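Local coordinates for protein 2-dehydropantoate 2-reductase (Geobacter metallireducens, PDB 3HN2) that probably catalyses the NADPH-dependent reduction of 2-dehydropantoate (ketopantoate) to (R)-pantoate, a step of pantothenate biosynthesis, at residues I5-A10 and V28-R33; L72-L77 and Q98-Q103; E65-M70 and R90-E95. All coordinates share one frame; numbering follows the deposited sequence.

Contact 1 (I5-A10 and V28-R33); sequences IAIVGA and VHFLLR
Three backbone hydrogen bonds join the parallel strands 5-8 and 28-31. Ile7 answers His29 with its N and Leu31 with its O, the first bond being the straightest (Ile7 N to His29 O 2.9 Å, 166° at the hydrogen), while His29 N gives a more bent bond to Ile5 O (2.8 Å, 138°). The same carbonyl takes a second donor from the same residue: chi1 of -54° sets the His29 ring beside its own backbone N, and ND1 reaches Ile5 O at 2.9 Å. That oxygen lies close to the ring plane, so the N-H is directed at it in a moderately bent bond, although both donors stand above the carbonyl plane. Two N-H groups thus grip Ile5 O, and the ND1 bond, which implies a proton on ND1, helps to fix the rotation of the ring. The ring also packs on Met70 SD. An alanine here would lose the ring and its ND1 bond, and would probably weaken the hold on Ile5 O and the packing on Met70.

Most of the apolar contacts fall on the face that carries Ile5, Ile7, Val28 and Phe30. Ile5 and Val28 stand side by side, CG2 to CG2 at 3.8 Å. Ile7 CG1 lies over the face of the Phe30 ring, 4.1 Å from its centroid, in a CH-pi contact, and also touches Val28 CG1. Helix 14-23 covers this face, with Leu21 and Gln22 on Val28 and Leu15 and Gln22 on Phe30.

Beyond the strands, Ala10 CB meets Leu32 CD1 at 3.9 Å, and a water donates to Leu31 O and, weakly, to Gly9 O. Strand 5-8, helix 14-23 and strand 28-31 form the first beta-alpha-beta unit of a Rossmann fold; Gly9 belongs to a GxGxxG-type turn, consistent with NADP(H) binding.

Contact 2 (L72-L77 and Q98-Q103); sequences LVLVGL and QILTLQ
Gln103 NE2 is held by two acceptors: a firm bond to Leu77 O (2.7 Å, 162° at the hydrogen) and a weak one to Asn82 OD1. Leu77 O lies near the plane of the amide, yet NE2 itself stands well above the plane of that carbonyl. At the other end of the amide, OE1 is hydrogen-bonded to Tyr85 OH, so both polar ends of this buried group are satisfied and its flip is fixed. The side chain thereby ties together the loops that follow two parallel neighbours in the Rossmann sheet, strands 72-75 and 98-101, which are linked by helix 85-89 in a beta-alpha-beta unit.

Four backbone bonds zip the strands, Val73 and Val75 each using both N and O. The tightest runs from Val75 N to Leu100 O (2.7 Å), nearly along the C=O axis.

On one face Leu100 packs against two leucines of the neighbouring strand: the Leu72 side chain crosses it obliquely, CD1 against CB, and Leu74 CD1 lies alongside Leu100 CD2 at 3.7 Å. Leu74, whose chi1 of -114° is far from staggered, also meets Leu102 CD1 with its CD2. On the other face Ile99 bridges two valines, through CG1 to Val73 CG1 and through CG2 to Val75 CG2, both at 3.8 Å. Val75 CG1, anti to its backbone N, rests against the Gln103 amide, 3.9 Å from NE2.

Contact 3 (E65-M70 and R90-E95); sequences EEIGPM and RPLVEE
Leu92 CG stands anti to its carbonyl carbon (chi1 -48°), and chi2 of 161° extends CD1 and so turns the other methyl, CD2, toward Ile67, Gly68 and Met70. CD2 comes closest to Gly68 O, at 3.4 Å. It also meets Ile67 CB at 3.7 Å, the two side chains crossing obliquely, and Met70 CG at 4.1 Å, the methionine lying alongside. Met70 CG is likewise beside its backbone N, but the chain then bends at chi2 and chi3, which takes the sulphur away from Leu92 toward Ala6 and His29 of the sheet.

Gly68 makes the turn between the short helix 64-67 and the run into strand 72-75. Its positive phi favours glycine, and a CB at this position would clash with CD of the following Pro69. The turn directs Gly68 O at Leu92, whose CA approaches it at 3.4 Å in a CA-H...O contact. The one hydrogen bond between the segments follows: Met70 N to Leu92 O, 3.0 Å, bent at the hydrogen (147°) and with the donor above the carbonyl plane. Nearby, Thr97 OG1 is hydrogen-bonded to both Met70 O and Glu94 N, so the two segments share a further partner.

Pro91 CB packs on Glu65 CA at 3.8 Å, and Pro69 CB touches Glu94 CB.

Here the loop before strand 98-101 is joined to the segment leading into strand 72-75 at the N-terminal ends of the parallel strands. With a single bent hydrogen bond and no salt bridge, cohesion between the segments rests mainly on apolar contact around the buried Leu92, while the glutamates stay at the exposed margin.

Overall arrangement
Contacts 1 and 2 belong to one sheet, their centres 10 Å apart: strands 5-8 and 72-75 are neighbours, with a probable hydrogen bond from Val8 N to Leu74 O (2.9 Å) and another between Val8 O and Gly76 N. Contact 3, centred 12 Å from contact 1 and 13 Å from contact 2, sits beside the start of these strands. Its Met70 SD packs 3.6 Å from Ala6 CB, and Leu92 CD1 faces Val73 CG2 at 4.1 Å. At the opposite, C-terminal end of the strands, the Leu77 side chain of contact 2 touches the glycine-rich turn that includes Gly9 of contact 1, the probable NADP(H) site of this Rossmann domain.

Contact 1 (I5-A10 and V28-R33)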
ATOM      1  N   ILE A   5     -26.918 -14.527 -11.362  1.00 60.47           N
ATOM      2  CA  ILE A   5     -26.446 -13.398 -10.555  1.00 55.37           C
ATOM      3  C   ILE A   5     -27.281 -12.130 -10.774  1.00 51.34           C
ATOM      4  O   ILE A   5     -27.594 -11.776 -11.910  1.00 51.84           O
ATOM      5  CB  ILE A   5     -24.916 -13.140 -10.773  1.00 57.98           C
ATOM      6  CG1 ILE A   5     -24.086 -13.982  -9.806  1.00 53.21           C
ATOM      7  CG2 ILE A   5     -24.529 -11.680 -10.545  1.00 56.01           C
ATOM      8  CD1 ILE A   5     -23.691 -15.330 -10.315  1.00 52.09           C
ATOM      9  N   ALA A   6     -27.661 -11.481  -9.671  1.00 49.53           N
ATOM     10  CA  ALA A   6     -28.269 -10.149  -9.700  1.00 45.95           C
ATOM     11  C   ALA A   6     -27.404  -9.160  -8.931  1.00 41.60           C
ATOM     12  O   ALA A   6     -26.950  -9.463  -7.827  1.00 42.16           O
ATOM     13  CB  ALA A   6     -29.670 -10.178  -9.110  1.00 41.38           C
ATOM     14  N   ILE A   7     -27.198  -7.977  -9.507  1.00 37.94           N
ATOM     15  CA  ILE A   7     -26.423  -6.918  -8.849  1.00 40.51           C
ATOM     16  C   ILE A   7     -27.338  -5.834  -8.303  1.00 40.44           C
ATOM     17  O   ILE A   7     -28.022  -5.145  -9.061  1.00 42.45           O
ATOM     18  CB  ILE A   7     -25.383  -6.256  -9.804  1.00 44.92           C
ATOM     19  CG1 ILE A   7     -24.495  -7.306 -10.495  1.00 23.40           C
ATOM     20  CG2 ILE A   7     -24.562  -5.200  -9.060  1.00 36.12           C
ATOM     21  CD1 ILE A   7     -23.662  -8.161  -9.547  1.00 35.97           C
ATOM     22  N   VAL A   8     -27.339  -5.682  -6.983  1.00 44.26           N
ATOM     23  CA  VAL A   8     -28.173  -4.683  -6.315  1.00 42.31           C
ATOM     24  C   VAL A   8     -27.288  -3.639  -5.627  1.00 41.00           C
ATOM     25  O   VAL A   8     -26.770  -3.846  -4.531  1.00 34.07           O
ATOM     26  CB  VAL A   8     -29.178  -5.351  -5.344  1.00 36.15           C
ATOM     27  CG1 VAL A   8     -29.930  -4.315  -4.527  1.00 26.01           C
ATOM     28  CG2 VAL A   8     -30.161  -6.216  -6.132  1.00 48.10           C
ATOM     29  N   GLY A   9     -27.106  -2.516  -6.307  1.00 50.80           N
ATOM     30  CA  GLY A   9     -26.196  -1.477  -5.847  1.00 56.59           C
ATOM     31  C   GLY A   9     -25.904  -0.537  -6.990  1.00 63.33           C
ATOM     32  O   GLY A   9     -26.348   0.618  -6.980  1.00 71.23           O
ATOM     33  N   ALA A  10     -25.175  -1.054  -7.981  1.00 60.05           N
ATOM     34  CA  ALA A  10     -24.745  -0.305  -9.169  1.00 60.96           C
ATOM     35  C   ALA A  10     -23.846   0.886  -8.826  1.00 63.50           C
ATOM     36  O   ALA A  10     -23.867   1.920  -9.503  1.00 68.36           O
ATOM     37  CB  ALA A  10     -25.945   0.119 -10.037  1.00 60.65           C
ATOM     38  N   VAL A  28     -25.322 -12.451 -15.475  1.00 62.15           N
ATOM     39  CA  VAL A  28     -25.376 -11.293 -14.588  1.00 57.31           C
ATOM     40  C   VAL A  28     -26.503 -10.348 -14.998  1.00 57.49           C
ATOM     41  O   VAL A  28     -26.647 -10.009 -16.174  1.00 61.32           O
ATOM     42  CB  VAL A  28     -23.998 -10.566 -14.538  1.00 54.89           C
ATOM     43  CG1 VAL A  28     -24.046  -9.347 -13.649  1.00 56.53           C
ATOM     44  CG2 VAL A  28     -22.928 -11.508 -14.020  1.00 43.67           C
ATOM     45  N   HIS A  29     -27.302  -9.946 -14.013  1.00 58.84           N
ATOM     46  CA  HIS A  29     -28.450  -9.073 -14.216  1.00 57.56           C
ATOM     47  C   HIS A  29     -28.299  -7.845 -13.332  1.00 54.71           C
ATOM     48  O   HIS A  29     -28.427  -7.935 -12.116  1.00 55.90           O
ATOM     49  CB  HIS A  29     -29.748  -9.810 -13.866  1.00 56.91           C
ATOM     50  CG  HIS A  29     -29.921 -11.108 -14.590  1.00 57.49           C
ATOM     51  ND1 HIS A  29     -29.351 -12.285 -14.154  1.00 69.15           N
ATOM     52  CD2 HIS A  29     -30.594 -11.413 -15.723  1.00 65.83           C
ATOM     53  CE1 HIS A  29     -29.666 -13.260 -14.989  1.00 69.62           C
ATOM     54  NE2 HIS A  29     -30.420 -12.757 -15.950  1.00 73.41           N
ATOM     55  N   PHE A  30     -28.016  -6.702 -13.944  1.00 51.54           N
ATOM     56  CA  PHE A  30     -27.825  -5.465 -13.198  1.00 52.43           C
ATOM     57  C   PHE A  30     -29.149  -4.754 -12.905  1.00 57.30           C
ATOM     58  O   PHE A  30     -29.992  -4.599 -13.793  1.00 62.51           O
ATOM     59  CB  PHE A  30     -26.910  -4.517 -13.971  1.00 52.53           C
ATOM     60  CG  PHE A  30     -25.470  -4.938 -14.007  1.00 56.25           C
ATOM     61  CD1 PHE A  30     -24.584  -4.505 -13.031  1.00 65.10           C
ATOM     62  CD2 PHE A  30     -24.992  -5.743 -15.035  1.00 61.82           C
ATOM     63  CE1 PHE A  30     -23.243  -4.879 -13.071  1.00 61.81           C
ATOM     64  CE2 PHE A  30     -23.654  -6.116 -15.087  1.00 61.72           C
ATOM     65  CZ  PHE A  30     -22.780  -5.686 -14.102  1.00 63.22           C
ATOM     66  N   LEU A  31     -29.324  -4.323 -11.657  1.00 55.68           N
ATOM     67  CA  LEU A  31     -30.427  -3.437 -11.301  1.00 55.42           C
ATOM     68  C   LEU A  31     -29.949  -1.985 -11.296  1.00 58.66           C
ATOM     69  O   LEU A  31     -29.367  -1.511 -10.318  1.00 61.00           O
ATOM     70  CB  LEU A  31     -31.046  -3.825  -9.949  1.00 57.24           C
ATOM     71  CG  LEU A  31     -32.363  -3.148  -9.525  1.00 54.10           C
ATOM     72  CD1 LEU A  31     -33.461  -3.332 -10.566  1.00 45.67           C
ATOM     73  CD2 LEU A  31     -32.836  -3.647  -8.162  1.00 43.65           C
ATOM     74  N   LEU A  32     -30.185  -1.295 -12.410  1.00 61.18           N
ATOM     75  CA  LEU A  32     -29.810   0.109 -12.559  1.00 58.95           C
ATOM     76  C   LEU A  32     -30.946   1.038 -12.148  1.00 61.37           C
ATOM     77  O   LEU A  32     -32.123   0.672 -12.225  1.00 65.66           O
ATOM     78  CB  LEU A  32     -29.400   0.421 -14.001  1.00 57.72           C
ATOM     79  CG  LEU A  32     -28.150  -0.171 -14.675  1.00 66.95           C
ATOM     80  CD1 LEU A  32     -26.958  -0.377 -13.730  1.00 63.81           C
ATOM     81  CD2 LEU A  32     -28.488  -1.448 -15.418  1.00 69.24           C
ATOM     82  N   ARG A  33     -30.582   2.246 -11.728  1.00 60.78           N
ATOM     83  CA  ARG A  33     -31.545   3.248 -11.299  1.00 60.92           C
ATOM     84  C   ARG A  33     -31.251   4.577 -11.992  1.00 65.80           C
ATOM     85  O   ARG A  33     -31.948   4.961 -12.930  1.00 68.11           O
ATOM     86  CB  ARG A  33     -31.499   3.407  -9.774  1.00 60.27           C
ATOM     87  CG  ARG A  33     -32.652   4.198  -9.173  1.00 50.62           C
ATOM     88  CD  ARG A  33     -32.254   4.772  -7.830  1.00 47.26           C
ATOM     89  NE  ARG A  33     -33.236   5.723  -7.316  1.00 49.45           N
ATOM     90  CZ  ARG A  33     -33.721   5.716  -6.076  1.00 53.79           C
ATOM     91  NH1 ARG A  33     -34.610   6.625  -5.706  1.00 49.33           N
ATOM     92  NH2 ARG A  33     -33.312   4.809  -5.198  1.00 68.61           N
TER
HETATM   93  O   HOH W   1     -29.151   0.231  -7.835  1.00 45.04           O

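Contact 2 (L72-L77 and Q98-Q103)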
ATOM      1  N   LEU A  72     -27.900 -16.146  -6.874  1.00 54.67           N
ATOM      2  CA  LEU A  72     -27.092 -15.293  -6.023  1.00 50.62           C
ATOM      3  C   LEU A  72     -27.454 -13.834  -6.252  1.00 51.23           C
ATOM      4  O   LEU A  72     -27.584 -13.396  -7.397  1.00 47.57           O
ATOM      5  CB  LEU A  72     -25.604 -15.513  -6.322  1.00 50.86           C
ATOM      6  CG  LEU A  72     -24.568 -14.601  -5.655  1.00 49.65           C
ATOM      7  CD1 LEU A  72     -24.486 -14.859  -4.159  1.00 48.33           C
ATOM      8  CD2 LEU A  72     -23.212 -14.792  -6.296  1.00 54.13           C
ATOM      9  N   VAL A  73     -27.630 -13.083  -5.168  1.00 47.10           N
ATOM     10  CA  VAL A  73     -27.725 -11.632  -5.290  1.00 46.31           C
ATOM     11  C   VAL A  73     -26.587 -10.920  -4.551  1.00 41.24           C
ATOM     12  O   VAL A  73     -26.463 -11.014  -3.329  1.00 41.30           O
ATOM     13  CB  VAL A  73     -29.152 -11.071  -4.955  1.00 51.10           C
ATOM     14  CG1 VAL A  73     -29.783 -11.796  -3.790  1.00 39.47           C
ATOM     15  CG2 VAL A  73     -29.115  -9.558  -4.713  1.00 55.35           C
ATOM     16  N   LEU A  74     -25.732 -10.258  -5.327  1.00 44.10           N
ATOM     17  CA  LEU A  74     -24.684  -9.385  -4.796  1.00 33.78           C
ATOM     18  C   LEU A  74     -25.278  -8.050  -4.414  1.00 26.18           C
ATOM     19  O   LEU A  74     -25.700  -7.290  -5.283  1.00 31.76           O
ATOM     20  CB  LEU A  74     -23.621  -9.125  -5.854  1.00 40.13           C
ATOM     21  CG  LEU A  74     -22.203  -9.647  -5.684  1.00 46.28           C
ATOM     22  CD1 LEU A  74     -22.139 -11.103  -6.086  1.00 52.68           C
ATOM     23  CD2 LEU A  74     -21.285  -8.809  -6.555  1.00 47.48           C
ATOM     24  N   VAL A  75     -25.318  -7.769  -3.116  1.00 22.18           N
ATOM     25  CA  VAL A  75     -25.736  -6.464  -2.632  1.00 29.93           C
ATOM     26  C   VAL A  75     -24.505  -5.538  -2.541  1.00 42.29           C
ATOM     27  O   VAL A  75     -23.554  -5.814  -1.805  1.00 43.37           O
ATOM     28  CB  VAL A  75     -26.461  -6.569  -1.278  1.00 27.29           C
ATOM     29  CG1 VAL A  75     -27.048  -5.230  -0.883  1.00 35.04           C
ATOM     30  CG2 VAL A  75     -27.572  -7.619  -1.344  1.00 39.02           C
ATOM     31  N   GLY A  76     -24.527  -4.463  -3.326  1.00 40.48           N
ATOM     32  CA  GLY A  76     -23.485  -3.442  -3.300  1.00 48.21           C
ATOM     33  C   GLY A  76     -24.053  -2.070  -2.984  1.00 54.59           C
ATOM     34  O   GLY A  76     -23.428  -1.048  -3.289  1.00 54.73           O
ATOM     35  N   LEU A  77     -25.240  -2.062  -2.372  1.00 56.64           N
ATOM     36  CA  LEU A  77     -25.946  -0.841  -1.974  1.00 58.64           C
ATOM     37  C   LEU A  77     -25.162  -0.012  -0.973  1.00 60.65           C
ATOM     38  O   LEU A  77     -24.414  -0.549  -0.159  1.00 68.87           O
ATOM     39  CB  LEU A  77     -27.291  -1.188  -1.326  1.00 57.59           C
ATOM     40  CG  LEU A  77     -28.552  -1.476  -2.142  1.00 60.07           C
ATOM     41  CD1 LEU A  77     -29.594  -2.106  -1.235  1.00 53.27           C
ATOM     42  CD2 LEU A  77     -29.104  -0.218  -2.804  1.00 43.03           C
ATOM     43  N   GLN A  98     -29.120 -17.333  -2.488  1.00 63.58           N
ATOM     44  CA  GLN A  98     -28.238 -16.866  -1.431  1.00 60.85           C
ATOM     45  C   GLN A  98     -27.807 -15.418  -1.649  1.00 62.92           C
ATOM     46  O   GLN A  98     -27.622 -14.974  -2.782  1.00 65.67           O
ATOM     47  CB  GLN A  98     -27.049 -17.808  -1.245  1.00 59.50           C
ATOM     48  CG  GLN A  98     -26.535 -18.454  -2.515  1.00 66.02           C
ATOM     49  CD  GLN A  98     -25.792 -19.746  -2.243  1.00 68.08           C
ATOM     50  OE1 GLN A  98     -25.054 -19.860  -1.262  1.00 56.48           O
ATOM     51  NE2 GLN A  98     -25.985 -20.732  -3.113  1.00 80.84           N
ATOM     52  N   ILE A  99     -27.671 -14.686  -0.549  1.00 57.07           N
ATOM     53  CA  ILE A  99     -27.481 -13.244  -0.597  1.00 55.70           C
ATOM     54  C   ILE A  99     -26.074 -12.858  -0.126  1.00 54.31           C
ATOM     55  O   ILE A  99     -25.672 -13.169   0.998  1.00 56.36           O
ATOM     56  CB  ILE A  99     -28.578 -12.516   0.221  1.00 56.56           C
ATOM     57  CG1 ILE A  99     -29.969 -13.017  -0.196  1.00 59.87           C
ATOM     58  CG2 ILE A  99     -28.480 -11.016   0.032  1.00 60.03           C
ATOM     59  CD1 ILE A  99     -31.069 -12.795   0.820  1.00 53.40           C
ATOM     60  N   LEU A 100     -25.329 -12.197  -1.006  1.00 45.59           N
ATOM     61  CA  LEU A 100     -23.949 -11.812  -0.723  1.00 41.32           C
ATOM     62  C   LEU A 100     -23.841 -10.310  -0.516  1.00 38.92           C
ATOM     63  O   LEU A 100     -24.088  -9.527  -1.435  1.00 36.92           O
ATOM     64  CB  LEU A 100     -23.017 -12.282  -1.848  1.00 45.64           C
ATOM     65  CG  LEU A 100     -21.522 -11.926  -1.904  1.00 37.21           C
ATOM     66  CD1 LEU A 100     -20.820 -12.179  -0.593  1.00 33.37           C
ATOM     67  CD2 LEU A 100     -20.858 -12.748  -2.993  1.00 26.45           C
ATOM     68  N   THR A 101     -23.480  -9.916   0.700  1.00 29.48           N
ATOM     69  CA  THR A 101     -23.322  -8.506   1.023  1.00 31.94           C
ATOM     70  C   THR A 101     -21.837  -8.065   0.971  1.00 35.06           C
ATOM     71  O   THR A 101     -20.954  -8.715   1.546  1.00 29.78           O
ATOM     72  CB  THR A 101     -24.052  -8.157   2.350  1.00 22.77           C
ATOM     73  OG1 THR A 101     -24.363  -6.763   2.386  1.00 47.85           O
ATOM     74  CG2 THR A 101     -23.253  -8.542   3.574  1.00 38.08           C
ATOM     75  N   LEU A 102     -21.575  -6.985   0.240  1.00 38.57           N
ATOM     76  CA  LEU A 102     -20.208  -6.472   0.060  1.00 46.48           C
ATOM     77  C   LEU A 102     -20.061  -5.033   0.534  1.00 48.31           C
ATOM     78  O   LEU A 102     -19.013  -4.409   0.358  1.00 48.42           O
ATOM     79  CB  LEU A 102     -19.791  -6.557  -1.407  1.00 47.06           C
ATOM     80  CG  LEU A 102     -19.322  -7.883  -2.002  1.00 50.53           C
ATOM     81  CD1 LEU A 102     -19.206  -7.741  -3.501  1.00 49.52           C
ATOM     82  CD2 LEU A 102     -17.999  -8.307  -1.414  1.00 39.55           C
ATOM     83  N   GLN A 103     -21.124  -4.518   1.140  1.00 49.60           N
ATOM     84  CA  GLN A 103     -21.177  -3.140   1.607  1.00 43.79           C
ATOM     85  C   GLN A 103     -20.379  -2.925   2.885  1.00 40.60           C
ATOM     86  O   GLN A 103     -19.884  -3.871   3.488  1.00 38.77           O
ATOM     87  CB  GLN A 103     -22.632  -2.700   1.775  1.00 47.40           C
ATOM     88  CG  GLN A 103     -23.627  -3.833   1.540  1.00 49.94           C
ATOM     89  CD  GLN A 103     -25.036  -3.506   1.978  1.00 45.48           C
ATOM     90  OE1 GLN A 103     -25.605  -4.198   2.815  1.00 70.53           O
ATOM     91  NE2 GLN A 103     -25.609  -2.450   1.414  1.00 34.15           N
TER

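Contact 3 (E65-M70 and R90-E95)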
ATOM      1  N   GLU A  65     -38.717  -7.016  -9.877  1.00 68.26           N
ATOM      2  CA  GLU A  65     -39.760  -7.988 -10.247  1.00 68.13           C
ATOM      3  C   GLU A  65     -39.701  -8.420 -11.713  1.00 69.52           C
ATOM      4  O   GLU A  65     -40.296  -9.430 -12.092  1.00 70.79           O
ATOM      5  CB  GLU A  65     -41.167  -7.489  -9.877  1.00 64.29           C
ATOM      6  CG  GLU A  65     -41.480  -6.042 -10.262  1.00 72.99           C
ATOM      7  CD  GLU A  65     -41.270  -5.059  -9.118  1.00 71.45           C
ATOM      8  OE1 GLU A  65     -42.144  -4.188  -8.916  1.00 74.13           O
ATOM      9  OE2 GLU A  65     -40.239  -5.157  -8.419  1.00 62.91           O
ATOM     10  N   GLU A  66     -38.975  -7.652 -12.525  1.00 69.85           N
ATOM     11  CA  GLU A  66     -38.725  -7.998 -13.924  1.00 68.16           C
ATOM     12  C   GLU A  66     -37.629  -9.058 -14.037  1.00 66.57           C
ATOM     13  O   GLU A  66     -37.662  -9.900 -14.936  1.00 70.90           O
ATOM     14  CB  GLU A  66     -38.333  -6.752 -14.721  1.00 70.44           C
ATOM     15  CG  GLU A  66     -39.346  -5.607 -14.656  1.00 72.39           C
ATOM     16  CD  GLU A  66     -38.850  -4.325 -15.313  1.00 72.97           C
ATOM     17  OE1 GLU A  66     -39.694  -3.465 -15.646  1.00 83.58           O
ATOM     18  OE2 GLU A  66     -37.621  -4.169 -15.499  1.00 84.31           O
ATOM     19  N   ILE A  67     -36.662  -9.003 -13.122  1.00 66.09           N
ATOM     20  CA  ILE A  67     -35.546  -9.954 -13.079  1.00 59.64           C
ATOM     21  C   ILE A  67     -36.005 -11.324 -12.581  1.00 56.96           C
ATOM     22  O   ILE A  67     -35.694 -12.347 -13.189  1.00 54.88           O
ATOM     23  CB  ILE A  67     -34.393  -9.446 -12.178  1.00 55.70           C
ATOM     24  CG1 ILE A  67     -34.049  -7.990 -12.502  1.00 61.74           C
ATOM     25  CG2 ILE A  67     -33.168 -10.339 -12.311  1.00 65.66           C
ATOM     26  CD1 ILE A  67     -32.930  -7.388 -11.666  1.00 59.00           C
ATOM     27  N   GLY A  68     -36.742 -11.333 -11.473  1.00 56.54           N
ATOM     28  CA  GLY A  68     -37.263 -12.571 -10.902  1.00 61.57           C
ATOM     29  C   GLY A  68     -36.246 -13.339 -10.078  1.00 66.68           C
ATOM     30  O   GLY A  68     -35.165 -12.818  -9.790  1.00 70.77           O
ATOM     31  N   PRO A  69     -36.591 -14.584  -9.689  1.00 70.57           N
ATOM     32  CA  PRO A  69     -35.755 -15.460  -8.855  1.00 70.14           C
ATOM     33  C   PRO A  69     -34.341 -15.665  -9.401  1.00 68.55           C
ATOM     34  O   PRO A  69     -34.156 -15.830 -10.605  1.00 69.71           O
ATOM     35  CB  PRO A  69     -36.529 -16.783  -8.861  1.00 70.88           C
ATOM     36  CG  PRO A  69     -37.941 -16.383  -9.078  1.00 67.71           C
ATOM     37  CD  PRO A  69     -37.870 -15.230 -10.036  1.00 66.59           C
ATOM     38  N   MET A  70     -33.360 -15.631  -8.501  1.00 69.97           N
ATOM     39  CA  MET A  70     -31.943 -15.746  -8.848  1.00 65.84           C
ATOM     40  C   MET A  70     -31.269 -16.843  -8.015  1.00 64.43           C
ATOM     41  O   MET A  70     -31.882 -17.403  -7.106  1.00 66.75           O
ATOM     42  CB  MET A  70     -31.238 -14.404  -8.612  1.00 63.29           C
ATOM     43  CG  MET A  70     -31.730 -13.242  -9.471  1.00 55.36           C
ATOM     44  SD  MET A  70     -30.822 -13.032 -11.022  1.00 42.91           S
ATOM     45  CE  MET A  70     -31.866 -13.930 -12.171  1.00 46.01           C
ATOM     46  N   ARG A  90     -36.620  -8.994  -2.206  1.00 55.40           N
ATOM     47  CA  ARG A  90     -37.717  -9.995  -2.144  1.00 56.43           C
ATOM     48  C   ARG A  90     -38.161 -10.661  -3.467  1.00 61.43           C
ATOM     49  O   ARG A  90     -38.327 -11.887  -3.486  1.00 66.35           O
ATOM     50  CB  ARG A  90     -38.914  -9.475  -1.308  1.00 55.25           C
ATOM     51  CG  ARG A  90     -40.318  -9.965  -1.701  1.00 70.27           C
ATOM     52  CD  ARG A  90     -40.697 -11.311  -1.080  1.00 83.34           C
ATOM     53  NE  ARG A  90     -41.277 -11.176   0.255  1.00 95.62           N
ATOM     54  CZ  ARG A  90     -40.611 -11.359   1.393  1.00110.44           C
ATOM     55  NH1 ARG A  90     -41.236 -11.210   2.554  1.00114.84           N
ATOM     56  NH2 ARG A  90     -39.324 -11.690   1.381  1.00109.63           N
ATOM     57  N   PRO A  91     -38.337  -9.885  -4.573  1.00 63.16           N
ATOM     58  CA  PRO A  91     -38.653 -10.560  -5.847  1.00 61.07           C
ATOM     59  C   PRO A  91     -37.555 -11.477  -6.415  1.00 62.48           C
ATOM     60  O   PRO A  91     -37.851 -12.330  -7.254  1.00 66.30           O
ATOM     61  CB  PRO A  91     -38.887  -9.391  -6.812  1.00 61.74           C
ATOM     62  CG  PRO A  91     -39.176  -8.220  -5.947  1.00 58.52           C
ATOM     63  CD  PRO A  91     -38.318  -8.418  -4.754  1.00 63.15           C
ATOM     64  N   LEU A  92     -36.315 -11.303  -5.958  1.00 59.72           N
ATOM     65  CA  LEU A  92     -35.180 -12.096  -6.433  1.00 57.09           C
ATOM     66  C   LEU A  92     -34.970 -13.385  -5.639  1.00 57.06           C
ATOM     67  O   LEU A  92     -34.153 -14.225  -6.018  1.00 57.10           O
ATOM     68  CB  LEU A  92     -33.896 -11.263  -6.387  1.00 53.78           C
ATOM     69  CG  LEU A  92     -33.928  -9.854  -6.981  1.00 55.16           C
ATOM     70  CD1 LEU A  92     -32.777  -9.017  -6.446  1.00 38.62           C
ATOM     71  CD2 LEU A  92     -33.893  -9.914  -8.497  1.00 53.43           C
ATOM     72  N   VAL A  93     -35.711 -13.539  -4.545  1.00 61.27           N
ATOM     73  CA  VAL A  93     -35.494 -14.647  -3.613  1.00 64.58           C
ATOM     74  C   VAL A  93     -36.432 -15.836  -3.860  1.00 67.40           C
ATOM     75  O   VAL A  93     -37.657 -15.709  -3.808  1.00 72.61           O
ATOM     76  CB  VAL A  93     -35.570 -14.159  -2.132  1.00 64.28           C
ATOM     77  CG1 VAL A  93     -35.528 -15.324  -1.148  1.00 66.54           C
ATOM     78  CG2 VAL A  93     -34.437 -13.183  -1.834  1.00 61.63           C
ATOM     79  N   GLU A  94     -35.827 -16.982  -4.158  1.00 70.94           N
ATOM     80  CA  GLU A  94     -36.519 -18.267  -4.215  1.00 76.78           C
ATOM     81  C   GLU A  94     -35.816 -19.178  -3.206  1.00 77.62           C
ATOM     82  O   GLU A  94     -34.742 -18.832  -2.713  1.00 77.38           O
ATOM     83  CB  GLU A  94     -36.458 -18.841  -5.640  1.00 79.64           C
ATOM     84  CG  GLU A  94     -37.316 -20.091  -5.916  1.00 96.49           C
ATOM     85  CD  GLU A  94     -38.744 -19.983  -5.390  1.00112.00           C
ATOM     86  OE1 GLU A  94     -39.497 -19.104  -5.863  1.00119.62           O
ATOM     87  OE2 GLU A  94     -39.114 -20.790  -4.510  1.00110.51           O
ATOM     88  N   GLU A  95     -36.429 -20.315  -2.880  1.00 78.79           N
ATOM     89  CA  GLU A  95     -35.812 -21.325  -2.022  1.00 79.18           C
ATOM     90  C   GLU A  95     -34.492 -21.803  -2.631  1.00 77.23           C
ATOM     91  O   GLU A  95     -34.482 -22.496  -3.651  1.00 79.28           O
ATOM     92  CB  GLU A  95     -36.771 -22.501  -1.814  1.00 81.37           C
ATOM     93  CG  GLU A  95     -36.235 -23.618  -0.922  1.00 86.25           C
ATOM     94  CD  GLU A  95     -36.958 -24.937  -1.130  1.00 89.56           C
ATOM     95  OE1 GLU A  95     -37.536 -25.143  -2.221  1.00 88.98           O
ATOM     96  OE2 GLU A  95     -36.945 -25.774  -0.203  1.00 94.90           O
TER